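PDB 3FBQ: conserved domain protein from Bacillus anthracis, which is of unknown function but folds into a strand-rich chain whose sequence families belong to the E-set group of immunoglobulin-like domains. Local coordinates for residues N32-S37 against K41-D46; G7-F12 against S55-L60; G19-Y24 against V99-T104. One frame throughout, in Å; residues are numbered along the deposited sequence.

All three contacts involve the antiparallel sheet of the N-terminal half, in which strands 40-49, 53-62 and 97-106 are successive neighbours. Contact 1 is the hairpin at its edge within this chain; contacts 2 and 3 lay turn 9-12 and loop 19-24 over the face turned away from the second sheet. The centres of contacts 1 and 2 are about 12 Å apart, and those of contacts 2 and 3 about 7 Å. Main-chain pairing ties them together: Asn45 meets Thr57, and Ile56 and Tyr58 meet Val102 and Gly100. Contact 1, about 17 Å from contact 3 between centres, does not touch it. Phe10 packs on both Thr57 and Met101. No active site has been assigned.

Contact 1: residues N32-S37 against K41-D46; sequences NMTRES and KVTIND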
ATOM      1  N   ASN A  32     -19.305  -8.192 -13.104  1.00 28.49           N
ATOM      2  CA  ASN A  32     -18.838  -7.312 -14.142  1.00 28.85           C
ATOM      3  C   ASN A  32     -19.085  -5.835 -13.771  1.00 29.51           C
ATOM      4  O   ASN A  32     -19.356  -5.001 -14.586  1.00 30.44           O
ATOM      5  CB  ASN A  32     -19.413  -7.709 -15.504  1.00 26.92           C
ATOM      6  CG  ASN A  32     -19.163  -9.153 -15.836  1.00 29.00           C
ATOM      7  OD1 ASN A  32     -18.061  -9.686 -15.629  1.00 30.47           O
ATOM      8  ND2 ASN A  32     -20.199  -9.831 -16.316  1.00 30.66           N
ATOM      9  N   MET A  33     -18.970  -5.514 -12.501  1.00 31.23           N
ATOM     10  CA  MET A  33     -19.007  -4.111 -12.073  1.00 31.99           C
ATOM     11  C   MET A  33     -17.623  -3.405 -12.269  1.00 31.50           C
ATOM     12  O   MET A  33     -16.573  -3.963 -11.916  1.00 31.63           O
ATOM     13  CB  MET A  33     -19.614  -4.054 -10.680  1.00 31.61           C
ATOM     14  CG  MET A  33     -18.903  -3.260  -9.665  1.00 36.23           C
ATOM     15  SD  MET A  33     -19.895  -3.405  -8.127  1.00 47.17           S
ATOM     16  CE  MET A  33     -20.854  -1.851  -8.196  1.00 43.69           C
ATOM     17  N   THR A  34     -17.637  -2.233 -12.902  1.00 30.60           N
ATOM     18  CA  THR A  34     -16.408  -1.559 -13.355  1.00 31.82           C
ATOM     19  C   THR A  34     -16.091  -0.242 -12.644  1.00 30.90           C
ATOM     20  O   THR A  34     -16.990   0.490 -12.296  1.00 30.81           O
ATOM     21  CB  THR A  34     -16.467  -1.233 -14.869  1.00 32.42           C
ATOM     22  OG1 THR A  34     -16.972  -2.375 -15.562  1.00 37.46           O
ATOM     23  CG2 THR A  34     -15.113  -0.975 -15.403  1.00 32.12           C
ATOM     24  N   ARG A  35     -14.799   0.014 -12.456  1.00 30.40           N
ATOM     25  CA  ARG A  35     -14.235   1.272 -12.008  1.00 30.72           C
ATOM     26  C   ARG A  35     -13.151   1.754 -12.959  1.00 30.36           C
ATOM     27  O   ARG A  35     -12.299   0.976 -13.366  1.00 30.22           O
ATOM     28  CB  ARG A  35     -13.630   1.114 -10.612  1.00 31.14           C
ATOM     29  CG  ARG A  35     -14.482   1.740  -9.496  1.00 33.57           C
ATOM     30  CD  ARG A  35     -15.938   1.436  -9.725  1.00 36.86           C
ATOM     31  NE  ARG A  35     -16.630   1.089  -8.499  1.00 36.60           N
ATOM     32  CZ  ARG A  35     -17.837   0.541  -8.436  1.00 35.65           C
ATOM     33  NH1 ARG A  35     -18.527   0.230  -9.538  1.00 36.05           N
ATOM     34  NH2 ARG A  35     -18.344   0.307  -7.242  1.00 33.02           N
ATOM     35  N   GLU A  36     -13.181   3.033 -13.335  1.00 30.71           N
ATOM     36  CA  GLU A  36     -12.142   3.560 -14.227  1.00 31.10           C
ATOM     37  C   GLU A  36     -11.507   4.922 -13.936  1.00 29.94           C
ATOM     38  O   GLU A  36     -12.185   5.925 -14.027  1.00 30.70           O
ATOM     39  CB  GLU A  36     -12.654   3.586 -15.652  1.00 32.06           C
ATOM     40  CG  GLU A  36     -11.481   3.448 -16.567  1.00 37.21           C
ATOM     41  CD  GLU A  36     -11.823   3.584 -17.983  1.00 43.55           C
ATOM     42  OE1 GLU A  36     -11.042   4.280 -18.668  1.00 47.25           O
ATOM     43  OE2 GLU A  36     -12.851   3.006 -18.412  1.00 48.98           O
ATOM     44  N   SER A  37     -10.207   4.962 -13.648  1.00 28.71           N
ATOM     45  CA  SER A  37      -9.462   6.224 -13.511  1.00 27.54           C
ATOM     46  C   SER A  37      -8.155   6.046 -14.247  1.00 27.16           C
ATOM     47  O   SER A  37      -7.686   4.919 -14.407  1.00 27.42           O
ATOM     48  CB  SER A  37      -9.136   6.575 -12.052  1.00 27.77           C
ATOM     49  OG  SER A  37     -10.147   6.242 -11.137  1.00 27.79           O
ATOM     50  N   LYS A  41      -9.079   0.612 -16.379  1.00 23.76           N
ATOM     51  CA  LYS A  41     -10.391   0.076 -16.112  1.00 23.99           C
ATOM     52  C   LYS A  41     -10.202  -1.184 -15.323  1.00 24.11           C
ATOM     53  O   LYS A  41      -9.599  -2.125 -15.848  1.00 25.68           O
ATOM     54  CB  LYS A  41     -11.038  -0.237 -17.476  1.00 24.73           C
ATOM     55  CG  LYS A  41     -12.556  -0.416 -17.447  1.00 25.14           C
ATOM     56  CD  LYS A  41     -13.211  -0.533 -18.822  1.00 21.04           C
ATOM     57  CE  LYS A  41     -14.648  -1.031 -18.616  1.00 23.86           C
ATOM     58  NZ  LYS A  41     -15.389  -1.595 -19.812  1.00 25.88           N
ATOM     59  N   VAL A  42     -10.646  -1.218 -14.060  1.00 23.77           N
ATOM     60  CA  VAL A  42     -10.702  -2.471 -13.264  1.00 22.34           C
ATOM     61  C   VAL A  42     -12.158  -2.985 -13.166  1.00 23.22           C
ATOM     62  O   VAL A  42     -13.021  -2.217 -12.782  1.00 22.48           O
ATOM     63  CB  VAL A  42     -10.174  -2.311 -11.837  1.00 23.08           C
ATOM     64  CG1 VAL A  42     -10.266  -3.682 -11.042  1.00 19.07           C
ATOM     65  CG2 VAL A  42      -8.710  -1.744 -11.829  1.00 22.30           C
ATOM     66  N   THR A  43     -12.396  -4.260 -13.559  1.00 23.31           N
ATOM     67  CA  THR A  43     -13.648  -4.966 -13.453  1.00 23.20           C
ATOM     68  C   THR A  43     -13.533  -6.085 -12.469  1.00 25.53           C
ATOM     69  O   THR A  43     -12.527  -6.789 -12.428  1.00 25.10           O
ATOM     70  CB  THR A  43     -13.985  -5.585 -14.763  1.00 22.70           C
ATOM     71  OG1 THR A  43     -14.022  -4.508 -15.678  1.00 24.52           O
ATOM     72  CG2 THR A  43     -15.426  -6.267 -14.770  1.00 17.42           C
ATOM     73  N   ILE A  44     -14.571  -6.261 -11.658  1.00 27.43           N
ATOM     74  CA  ILE A  44     -14.609  -7.348 -10.686  1.00 28.14           C
ATOM     75  C   ILE A  44     -15.659  -8.388 -11.065  1.00 28.88           C
ATOM     76  O   ILE A  44     -16.847  -8.213 -10.794  1.00 29.43           O
ATOM     77  CB  ILE A  44     -14.905  -6.825  -9.268  1.00 27.82           C
ATOM     78  CG1 ILE A  44     -13.641  -6.869  -8.408  1.00 26.14           C
ATOM     79  CG2 ILE A  44     -16.021  -7.635  -8.625  1.00 27.63           C
ATOM     80  CD1 ILE A  44     -13.893  -7.264  -6.970  1.00 22.20           C
ATOM     81  N   ASN A  45     -15.211  -9.471 -11.691  1.00 29.30           N
ATOM     82  CA  ASN A  45     -16.092 -10.310 -12.496  1.00 29.41           C
ATOM     83  C   ASN A  45     -16.919 -11.264 -11.640  1.00 29.98           C
ATOM     84  O   ASN A  45     -18.017 -10.924 -11.199  1.00 31.77           O
ATOM     85  CB  ASN A  45     -15.285 -11.096 -13.531  1.00 29.44           C
ATOM     86  CG  ASN A  45     -14.750 -10.217 -14.643  1.00 30.55           C
ATOM     87  OD1 ASN A  45     -15.505  -9.732 -15.485  1.00 33.34           O
ATOM     88  ND2 ASN A  45     -13.439 -10.006 -14.652  1.00 29.93           N
ATOM     89  N   ASP A  46     -16.384 -12.458 -11.409  1.00 30.96           N
ATOM     90  CA  ASP A  46     -17.090 -13.479 -10.644  1.00 32.01           C
ATOM     91  C   ASP A  46     -16.874 -13.292  -9.146  1.00 31.07           C
ATOM     92  O   ASP A  46     -15.787 -12.917  -8.708  1.00 32.34           O
ATOM     93  CB  ASP A  46     -16.639 -14.877 -11.070  1.00 33.85           C
ATOM     94  CG  ASP A  46     -17.158 -15.264 -12.442  1.00 37.62           C
ATOM     95  OD1 ASP A  46     -16.851 -16.385 -12.900  1.00 43.96           O
ATOM     96  OD2 ASP A  46     -17.873 -14.448 -13.060  1.00 41.29           O
TER
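Met33 to Glu36 pair with Lys41 to Ile44 in an antiparallel beta hairpin, strands 29-37 and 40-49, at the edge of the chain's own five-stranded sheet in a beta sandwich. Met33-Ile44 and Arg35-Val42 are the hydrogen-bonded pairs. Arg35 is gripped twice: its N gives a nearly straight bond to Val42 O (2.9 Å, 173° at the hydrogen), and Val42 N returns one to Arg35 O (2.8 Å). Ile44 N adds a third, to Met33 O (3.1 Å).

Side chains alternate between the faces. Met33, Arg35, Val42 and Ile44 lie on the inner one; Val42 and Ile44, beta-branched and apolar, suit a strand buried against Trp119 of the second sheet. Arg35 bends back over its own strand, so that NH1 reaches Thr34 O (3.2 Å) from above the carbonyl plane, while NE bonds to Asn138 O.

On the outer face the non-hydrogen-bonded pairs Thr34-Thr43 and Glu36-Lys41 bring side chains close. With CG anti to the backbone N (chi1 -163°), Lys41 stretches out fully across Thr34, its methylenes against the CG2 methyl, and delivers NZ to Pro221 O of the second subunit. A long flexible chain is well suited to that span. A strand of that subunit also pairs with 34-36, extending the sheet across the interface. The Glu36 carboxylate lies alongside the lysine's methylenes and not its ammonium: Glu36 OE2 is 3.6 Å from Lys41 CG but 5.4 Å from Lys41 NZ.

Contact 2: residues G7-F12 against S55-L60; sequences GDIFRF and SITYSL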
ATOM      1  N   GLY A   7     -13.184 -16.529 -20.656  1.00 33.90           N
ATOM      2  CA  GLY A   7     -14.527 -16.839 -20.288  1.00 30.15           C
ATOM      3  C   GLY A   7     -14.718 -17.259 -18.858  1.00 29.03           C
ATOM      4  O   GLY A   7     -15.694 -16.876 -18.221  1.00 29.36           O
ATOM      5  N   ASP A   8     -13.815 -18.077 -18.338  1.00 27.57           N
ATOM      6  CA  ASP A   8     -13.924 -18.520 -16.956  1.00 26.31           C
ATOM      7  C   ASP A   8     -12.561 -18.228 -16.261  1.00 25.40           C
ATOM      8  O   ASP A   8     -11.581 -18.998 -16.417  1.00 24.30           O
ATOM      9  CB  ASP A   8     -14.374 -19.995 -16.927  1.00 25.25           C
ATOM     10  CG  ASP A   8     -14.128 -20.670 -15.591  1.00 28.22           C
ATOM     11  OD1 ASP A   8     -13.337 -20.149 -14.770  1.00 35.13           O
ATOM     12  OD2 ASP A   8     -14.701 -21.751 -15.326  1.00 29.28           O
ATOM     13  N   ILE A   9     -12.476 -17.128 -15.500  1.00 25.16           N
ATOM     14  CA  ILE A   9     -11.155 -16.810 -15.030  1.00 25.32           C
ATOM     15  C   ILE A   9     -10.645 -17.862 -14.002  1.00 26.23           C
ATOM     16  O   ILE A   9      -9.437 -18.197 -13.974  1.00 26.72           O
ATOM     17  CB  ILE A   9     -10.772 -15.332 -14.747  1.00 25.22           C
ATOM     18  CG1 ILE A   9     -10.327 -15.214 -13.332  1.00 28.96           C
ATOM     19  CG2 ILE A   9     -11.698 -14.149 -15.312  1.00 24.57           C
ATOM     20  CD1 ILE A   9      -8.755 -15.278 -13.250  1.00 30.11           C
ATOM     21  N   PHE A  10     -11.562 -18.441 -13.225  1.00 26.68           N
ATOM     22  CA  PHE A  10     -11.173 -19.413 -12.219  1.00 26.86           C
ATOM     23  C   PHE A  10     -10.411 -20.609 -12.794  1.00 27.26           C
ATOM     24  O   PHE A  10      -9.439 -21.029 -12.193  1.00 27.69           O
ATOM     25  CB  PHE A  10     -12.402 -19.978 -11.522  1.00 27.78           C
ATOM     26  CG  PHE A  10     -13.123 -19.014 -10.588  1.00 29.20           C
ATOM     27  CD1 PHE A  10     -12.660 -18.791  -9.297  1.00 26.34           C
ATOM     28  CD2 PHE A  10     -14.342 -18.428 -10.978  1.00 28.23           C
ATOM     29  CE1 PHE A  10     -13.372 -17.965  -8.440  1.00 29.34           C
ATOM     30  CE2 PHE A  10     -15.021 -17.602 -10.123  1.00 28.25           C
ATOM     31  CZ  PHE A  10     -14.528 -17.367  -8.854  1.00 28.69           C
ATOM     32  N   ARG A  11     -10.911 -21.205 -13.887  1.00 27.08           N
ATOM     33  CA  ARG A  11     -10.241 -22.303 -14.555  1.00 27.59           C
ATOM     34  C   ARG A  11      -9.012 -21.755 -15.294  1.00 27.80           C
ATOM     35  O   ARG A  11      -7.994 -22.416 -15.339  1.00 27.54           O
ATOM     36  CB  ARG A  11     -11.164 -22.993 -15.575  1.00 28.38           C
ATOM     37  CG  ARG A  11     -12.163 -24.067 -15.056  1.00 31.30           C
ATOM     38  CD  ARG A  11     -13.171 -24.476 -16.203  1.00 37.60           C
ATOM     39  NE  ARG A  11     -14.411 -25.093 -15.675  1.00 41.20           N
ATOM     40  CZ  ARG A  11     -15.366 -25.736 -16.367  1.00 40.81           C
ATOM     41  NH1 ARG A  11     -15.333 -25.854 -17.715  1.00 39.09           N
ATOM     42  NH2 ARG A  11     -16.375 -26.272 -15.680  1.00 38.42           N
ATOM     43  N   PHE A  12      -9.083 -20.542 -15.849  1.00 27.51           N
ATOM     44  CA  PHE A  12      -7.953 -20.073 -16.578  1.00 28.26           C
ATOM     45  C   PHE A  12      -6.756 -19.979 -15.665  1.00 29.66           C
ATOM     46  O   PHE A  12      -5.627 -20.146 -16.065  1.00 30.19           O
ATOM     47  CB  PHE A  12      -8.207 -18.746 -17.265  1.00 27.84           C
ATOM     48  CG  PHE A  12      -7.074 -18.330 -18.187  1.00 25.88           C
ATOM     49  CD1 PHE A  12      -6.652 -19.185 -19.217  1.00 20.62           C
ATOM     50  CD2 PHE A  12      -6.425 -17.066 -18.023  1.00 20.31           C
ATOM     51  CE1 PHE A  12      -5.599 -18.762 -20.096  1.00 21.76           C
ATOM     52  CE2 PHE A  12      -5.409 -16.658 -18.855  1.00 15.47           C
ATOM     53  CZ  PHE A  12      -4.961 -17.485 -19.894  1.00 15.78           C
ATOM     54  N   SER A  55     -13.670 -15.335  -2.788  1.00 24.26           N
ATOM     55  CA  SER A  55     -12.782 -15.369  -3.912  1.00 25.22           C
ATOM     56  C   SER A  55     -13.438 -14.535  -4.942  1.00 27.29           C
ATOM     57  O   SER A  55     -14.673 -14.526  -5.110  1.00 29.12           O
ATOM     58  CB  SER A  55     -12.465 -16.770  -4.433  1.00 24.49           C
ATOM     59  OG  SER A  55     -12.617 -17.766  -3.415  1.00 25.25           O
ATOM     60  N   ILE A  56     -12.587 -13.778  -5.601  1.00 28.74           N
ATOM     61  CA  ILE A  56     -12.994 -12.760  -6.512  1.00 29.85           C
ATOM     62  C   ILE A  56     -12.129 -12.818  -7.762  1.00 30.77           C
ATOM     63  O   ILE A  56     -10.918 -13.127  -7.707  1.00 31.26           O
ATOM     64  CB  ILE A  56     -12.821 -11.453  -5.775  1.00 30.75           C
ATOM     65  CG1 ILE A  56     -14.176 -10.915  -5.503  1.00 29.91           C
ATOM     66  CG2 ILE A  56     -11.709 -10.456  -6.369  1.00 26.21           C
ATOM     67  CD1 ILE A  56     -14.031  -9.629  -4.839  1.00 38.47           C
ATOM     68  N   THR A  57     -12.762 -12.479  -8.874  1.00 30.38           N
ATOM     69  CA  THR A  57     -12.175 -12.604 -10.172  1.00 29.55           C
ATOM     70  C   THR A  57     -12.231 -11.222 -10.807  1.00 28.76           C
ATOM     71  O   THR A  57     -13.210 -10.468 -10.605  1.00 28.79           O
ATOM     72  CB  THR A  57     -12.971 -13.698 -10.869  1.00 29.54           C
ATOM     73  OG1 THR A  57     -12.209 -14.927 -10.800  1.00 32.82           O
ATOM     74  CG2 THR A  57     -13.258 -13.382 -12.239  1.00 31.16           C
ATOM     75  N   TYR A  58     -11.181 -10.825 -11.513  1.00 27.22           N
ATOM     76  CA  TYR A  58     -11.202  -9.487 -12.047  1.00 26.24           C
ATOM     77  C   TYR A  58     -10.447  -9.373 -13.325  1.00 26.57           C
ATOM     78  O   TYR A  58      -9.632 -10.235 -13.654  1.00 27.05           O
ATOM     79  CB  TYR A  58     -10.621  -8.492 -11.034  1.00 25.06           C
ATOM     80  CG  TYR A  58      -9.152  -8.727 -10.789  1.00 25.29           C
ATOM     81  CD1 TYR A  58      -8.710  -9.561  -9.728  1.00 20.48           C
ATOM     82  CD2 TYR A  58      -8.196  -8.163 -11.635  1.00 23.93           C
ATOM     83  CE1 TYR A  58      -7.420  -9.801  -9.527  1.00 18.76           C
ATOM     84  CE2 TYR A  58      -6.848  -8.408 -11.445  1.00 24.35           C
ATOM     85  CZ  TYR A  58      -6.467  -9.209 -10.377  1.00 23.70           C
ATOM     86  OH  TYR A  58      -5.127  -9.436 -10.204  1.00 23.82           O
ATOM     87  N   SER A  59     -10.695  -8.273 -14.031  1.00 27.12           N
ATOM     88  CA  SER A  59      -9.876  -7.863 -15.166  1.00 27.34           C
ATOM     89  C   SER A  59      -9.248  -6.534 -14.928  1.00 26.75           C
ATOM     90  O   SER A  59      -9.709  -5.737 -14.142  1.00 26.46           O
ATOM     91  CB  SER A  59     -10.703  -7.773 -16.426  1.00 26.82           C
ATOM     92  OG  SER A  59     -11.699  -8.750 -16.282  1.00 32.62           O
ATOM     93  N   LEU A  60      -8.190  -6.287 -15.658  1.00 27.55           N
ATOM     94  CA  LEU A  60      -7.480  -5.080 -15.513  1.00 29.18           C
ATOM     95  C   LEU A  60      -7.116  -4.725 -16.955  1.00 30.38           C
ATOM     96  O   LEU A  60      -6.508  -5.546 -17.636  1.00 30.54           O
ATOM     97  CB  LEU A  60      -6.274  -5.382 -14.639  1.00 29.22           C
ATOM     98  CG  LEU A  60      -5.241  -4.303 -14.403  1.00 30.32           C
ATOM     99  CD1 LEU A  60      -5.886  -3.337 -13.482  1.00 32.20           C
ATOM    100  CD2 LEU A  60      -3.986  -4.908 -13.795  1.00 26.18           C
TER
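Ile9 and Phe10, side chains of a single short helical turn, bear on Thr57 of strand 53-62. Just ahead of them Asp8 occupies the N-cap. Its OD1 accepts from Arg11 N (2.8 Å), approached from above the carboxylate plane, and the short side chain of aspartate is well fitted to turning back on the helix start in this way. Ile9 comes next and aims its branched side chain at the strand. Its CG2 lies 3.5 Å from Thr57 CG2, a methyl-to-methyl contact, while CG1 packs beside Thr57 OG1.

Phe10 meets the same threonine. With CG anti to the carbonyl carbon (chi1 -71°) its ring is turned toward the strand, and Thr57 OG1 sits above the middle of one ring face, 3.8 Å from the ring plane. Ser55 CB lies near that plane at the ring's edge, 4.3 Å from Phe10 CE1. The small side chains of Ser55 and Thr57 let the bulky aromatic settle close to the strand, where it also packs on Met101 and meets the ring of Tyr24. Arg11 turns outward to solvent; its NE bonds to Glu22 O, and its charge lies near Asp8 OD2 without an N-H directed at it.

Tyr58, on the other side of the strand, meets Trp119 inside the sandwich. The arrangement is thus an N-capped helical turn covering the outer face of an antiparallel sheet in a two-sheet beta sandwich.

Contact 3: residues G19-Y24 against V99-T104; sequences GLYENY and VGMVTT
The Tyr21 ring carries the sulfur of Met101 on one face and the CD1 methyl of Leu20 on the other, and turns an edge to Tyr24. Met101 SD stands 4.0 Å from the centroid of the Tyr21 ring and 21° off its normal, a Met-aromatic contact, displaced toward the rim. The terminal methyl follows at the rim, with Met101 CE 3.6 Å from Tyr21 CZ. An extended start, CG anti to the backbone N (chi1 171°), carries the methionine straight out from strand 97-106, and a bend at chi3 (66°) brings the methyl to the ring's margin at CZ and CE2. On the Tyr24 side the packing is edge-to-face: Tyr21 CD1 lies 3.5 Å above the plane of the Tyr24 ring, over its centre.

Tyrosine suits the place because its ring is sandwiched by apolar groups while its hydroxyl needs a polar partner, which Glu212 OE1 of strand 208-218 supplies. The link between the two segments is therefore dispersion and sulfur-aromatic attraction, with the long, polarisable methionine filling the distance between sheet and loop; the side-chain hydrogen bond of Tyr21, to Glu212, ties the loop to the C-terminal half, while its N is held locally by Asp14 OD2.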
ATOM      1  N   GLY A  19      -7.947 -28.713 -10.675  1.00 50.90           N
ATOM      2  CA  GLY A  19      -9.203 -29.248 -10.161  1.00 46.76           C
ATOM      3  C   GLY A  19      -9.999 -28.323  -9.227  1.00 43.96           C
ATOM      4  O   GLY A  19     -11.224 -28.231  -9.367  1.00 43.24           O
ATOM      5  N   LEU A  20      -9.329 -27.641  -8.290  1.00 40.55           N
ATOM      6  CA  LEU A  20     -10.054 -26.949  -7.242  1.00 37.74           C
ATOM      7  C   LEU A  20     -11.114 -25.980  -7.787  1.00 37.01           C
ATOM      8  O   LEU A  20     -12.316 -26.057  -7.396  1.00 35.87           O
ATOM      9  CB  LEU A  20      -9.116 -26.249  -6.265  1.00 37.15           C
ATOM     10  CG  LEU A  20      -9.590 -25.963  -4.812  1.00 36.89           C
ATOM     11  CD1 LEU A  20      -9.145 -24.615  -4.349  1.00 35.48           C
ATOM     12  CD2 LEU A  20     -11.076 -26.051  -4.528  1.00 32.56           C
ATOM     13  N   TYR A  21     -10.695 -25.104  -8.711  1.00 35.97           N
ATOM     14  CA  TYR A  21     -11.597 -24.044  -9.199  1.00 35.24           C
ATOM     15  C   TYR A  21     -12.625 -24.482 -10.213  1.00 34.84           C
ATOM     16  O   TYR A  21     -13.560 -23.714 -10.557  1.00 34.11           O
ATOM     17  CB  TYR A  21     -10.837 -22.794  -9.654  1.00 34.76           C
ATOM     18  CG  TYR A  21     -10.229 -22.181  -8.462  1.00 33.52           C
ATOM     19  CD1 TYR A  21     -11.023 -21.580  -7.468  1.00 33.49           C
ATOM     20  CD2 TYR A  21      -8.887 -22.266  -8.261  1.00 33.46           C
ATOM     21  CE1 TYR A  21     -10.470 -21.052  -6.327  1.00 30.85           C
ATOM     22  CE2 TYR A  21      -8.315 -21.740  -7.128  1.00 35.87           C
ATOM     23  CZ  TYR A  21      -9.096 -21.146  -6.157  1.00 36.48           C
ATOM     24  OH  TYR A  21      -8.432 -20.660  -5.017  1.00 42.67           O
ATOM     25  N   GLU A  22     -12.471 -25.730 -10.639  1.00 34.76           N
ATOM     26  CA  GLU A  22     -13.331 -26.280 -11.656  1.00 35.99           C
ATOM     27  C   GLU A  22     -14.834 -25.878 -11.557  1.00 35.26           C
ATOM     28  O   GLU A  22     -15.395 -25.486 -12.571  1.00 35.30           O
ATOM     29  CB  GLU A  22     -13.158 -27.784 -11.819  1.00 36.18           C
ATOM     30  CG  GLU A  22     -14.491 -28.352 -12.337  1.00 43.54           C
ATOM     31  CD  GLU A  22     -14.375 -29.450 -13.409  1.00 50.82           C
ATOM     32  OE1 GLU A  22     -13.735 -30.498 -13.103  1.00 54.00           O
ATOM     33  OE2 GLU A  22     -14.974 -29.272 -14.518  1.00 49.93           O
ATOM     34  N   ASN A  23     -15.464 -25.896 -10.368  1.00 34.65           N
ATOM     35  CA  ASN A  23     -16.885 -25.491 -10.287  1.00 33.80           C
ATOM     36  C   ASN A  23     -17.197 -24.149  -9.735  1.00 32.85           C
ATOM     37  O   ASN A  23     -18.348 -23.880  -9.395  1.00 33.19           O
ATOM     38  CB  ASN A  23     -17.731 -26.505  -9.561  1.00 34.16           C
ATOM     39  CG  ASN A  23     -17.449 -27.855 -10.024  1.00 36.41           C
ATOM     40  OD1 ASN A  23     -17.673 -28.164 -11.198  1.00 37.90           O
ATOM     41  ND2 ASN A  23     -16.887 -28.685  -9.137  1.00 37.86           N
ATOM     42  N   TYR A  24     -16.210 -23.281  -9.690  1.00 31.76           N
ATOM     43  CA  TYR A  24     -16.409 -21.996  -9.059  1.00 31.08           C
ATOM     44  C   TYR A  24     -17.291 -21.005  -9.875  1.00 31.07           C
ATOM     45  O   TYR A  24     -18.159 -20.321  -9.317  1.00 30.49           O
ATOM     46  CB  TYR A  24     -15.046 -21.407  -8.676  1.00 30.37           C
ATOM     47  CG  TYR A  24     -14.617 -21.829  -7.320  1.00 29.44           C
ATOM     48  CD1 TYR A  24     -14.501 -20.916  -6.294  1.00 32.12           C
ATOM     49  CD2 TYR A  24     -14.344 -23.138  -7.043  1.00 31.76           C
ATOM     50  CE1 TYR A  24     -14.119 -21.301  -5.041  1.00 29.94           C
ATOM     51  CE2 TYR A  24     -13.988 -23.546  -5.781  1.00 31.06           C
ATOM     52  CZ  TYR A  24     -13.887 -22.615  -4.787  1.00 31.14           C
ATOM     53  OH  TYR A  24     -13.526 -23.023  -3.536  1.00 35.26           O
ATOM     54  N   VAL A  99      -6.072 -10.808 -16.463  1.00 25.75           N
ATOM     55  CA  VAL A  99      -7.136 -11.318 -15.565  1.00 24.51           C
ATOM     56  C   VAL A  99      -6.482 -11.889 -14.314  1.00 22.88           C
ATOM     57  O   VAL A  99      -5.383 -12.385 -14.392  1.00 21.61           O
ATOM     58  CB  VAL A  99      -8.136 -12.341 -16.250  1.00 24.58           C
ATOM     59  CG1 VAL A  99      -8.772 -11.716 -17.465  1.00 22.47           C
ATOM     60  CG2 VAL A  99      -7.429 -13.661 -16.626  1.00 24.68           C
ATOM     61  N   GLY A 100      -7.165 -11.810 -13.177  1.00 22.43           N
ATOM     62  CA  GLY A 100      -6.615 -12.324 -11.944  1.00 23.24           C
ATOM     63  C   GLY A 100      -7.629 -12.763 -10.946  1.00 24.19           C
ATOM     64  O   GLY A 100      -8.861 -12.663 -11.173  1.00 25.07           O
ATOM     65  N   MET A 101      -7.143 -13.215  -9.806  1.00 24.47           N
ATOM     66  CA  MET A 101      -8.077 -13.671  -8.751  1.00 25.62           C
ATOM     67  C   MET A 101      -7.525 -13.150  -7.451  1.00 25.13           C
ATOM     68  O   MET A 101      -6.320 -13.217  -7.219  1.00 25.48           O
ATOM     69  CB  MET A 101      -8.206 -15.231  -8.752  1.00 26.07           C
ATOM     70  CG  MET A 101      -8.987 -15.907  -7.561  1.00 30.28           C
ATOM     71  SD  MET A 101      -9.303 -17.736  -7.758  1.00 29.26           S
ATOM     72  CE  MET A 101      -7.635 -18.268  -7.698  1.00 23.07           C
ATOM     73  N   VAL A 102      -8.364 -12.569  -6.616  1.00 25.43           N
ATOM     74  CA  VAL A 102      -7.954 -12.394  -5.203  1.00 25.06           C
ATOM     75  C   VAL A 102      -8.866 -13.172  -4.205  1.00 26.93           C
ATOM     76  O   VAL A 102     -10.113 -13.252  -4.368  1.00 27.89           O
ATOM     77  CB  VAL A 102      -7.551 -10.942  -4.758  1.00 23.50           C
ATOM     78  CG1 VAL A 102      -7.822  -9.811  -5.808  1.00 20.59           C
ATOM     79  CG2 VAL A 102      -8.128 -10.647  -3.469  1.00 20.59           C
ATOM     80  N   THR A 103      -8.221 -13.703  -3.179  1.00 26.86           N
ATOM     81  CA  THR A 103      -8.786 -14.662  -2.266  1.00 28.40           C
ATOM     82  C   THR A 103      -8.608 -14.117  -0.862  1.00 28.76           C
ATOM     83  O   THR A 103      -7.500 -13.827  -0.504  1.00 29.56           O
ATOM     84  CB  THR A 103      -7.863 -15.886  -2.375  1.00 28.29           C
ATOM     85  OG1 THR A 103      -8.357 -16.698  -3.411  1.00 33.06           O
ATOM     86  CG2 THR A 103      -7.718 -16.699  -1.108  1.00 26.91           C
ATOM     87  N   THR A 104      -9.639 -14.004  -0.036  1.00 29.22           N
ATOM     88  CA  THR A 104      -9.388 -13.682   1.380  1.00 29.33           C
ATOM     89  C   THR A 104     -10.084 -14.663   2.358  1.00 29.45           C
ATOM     90  O   THR A 104     -11.234 -15.036   2.157  1.00 29.73           O
ATOM     91  CB  THR A 104      -9.755 -12.238   1.664  1.00 29.71           C
ATOM     92  OG1 THR A 104      -9.180 -11.436   0.639  1.00 30.68           O
ATOM     93  CG2 THR A 104      -9.222 -11.779   3.012  1.00 30.07           C
TER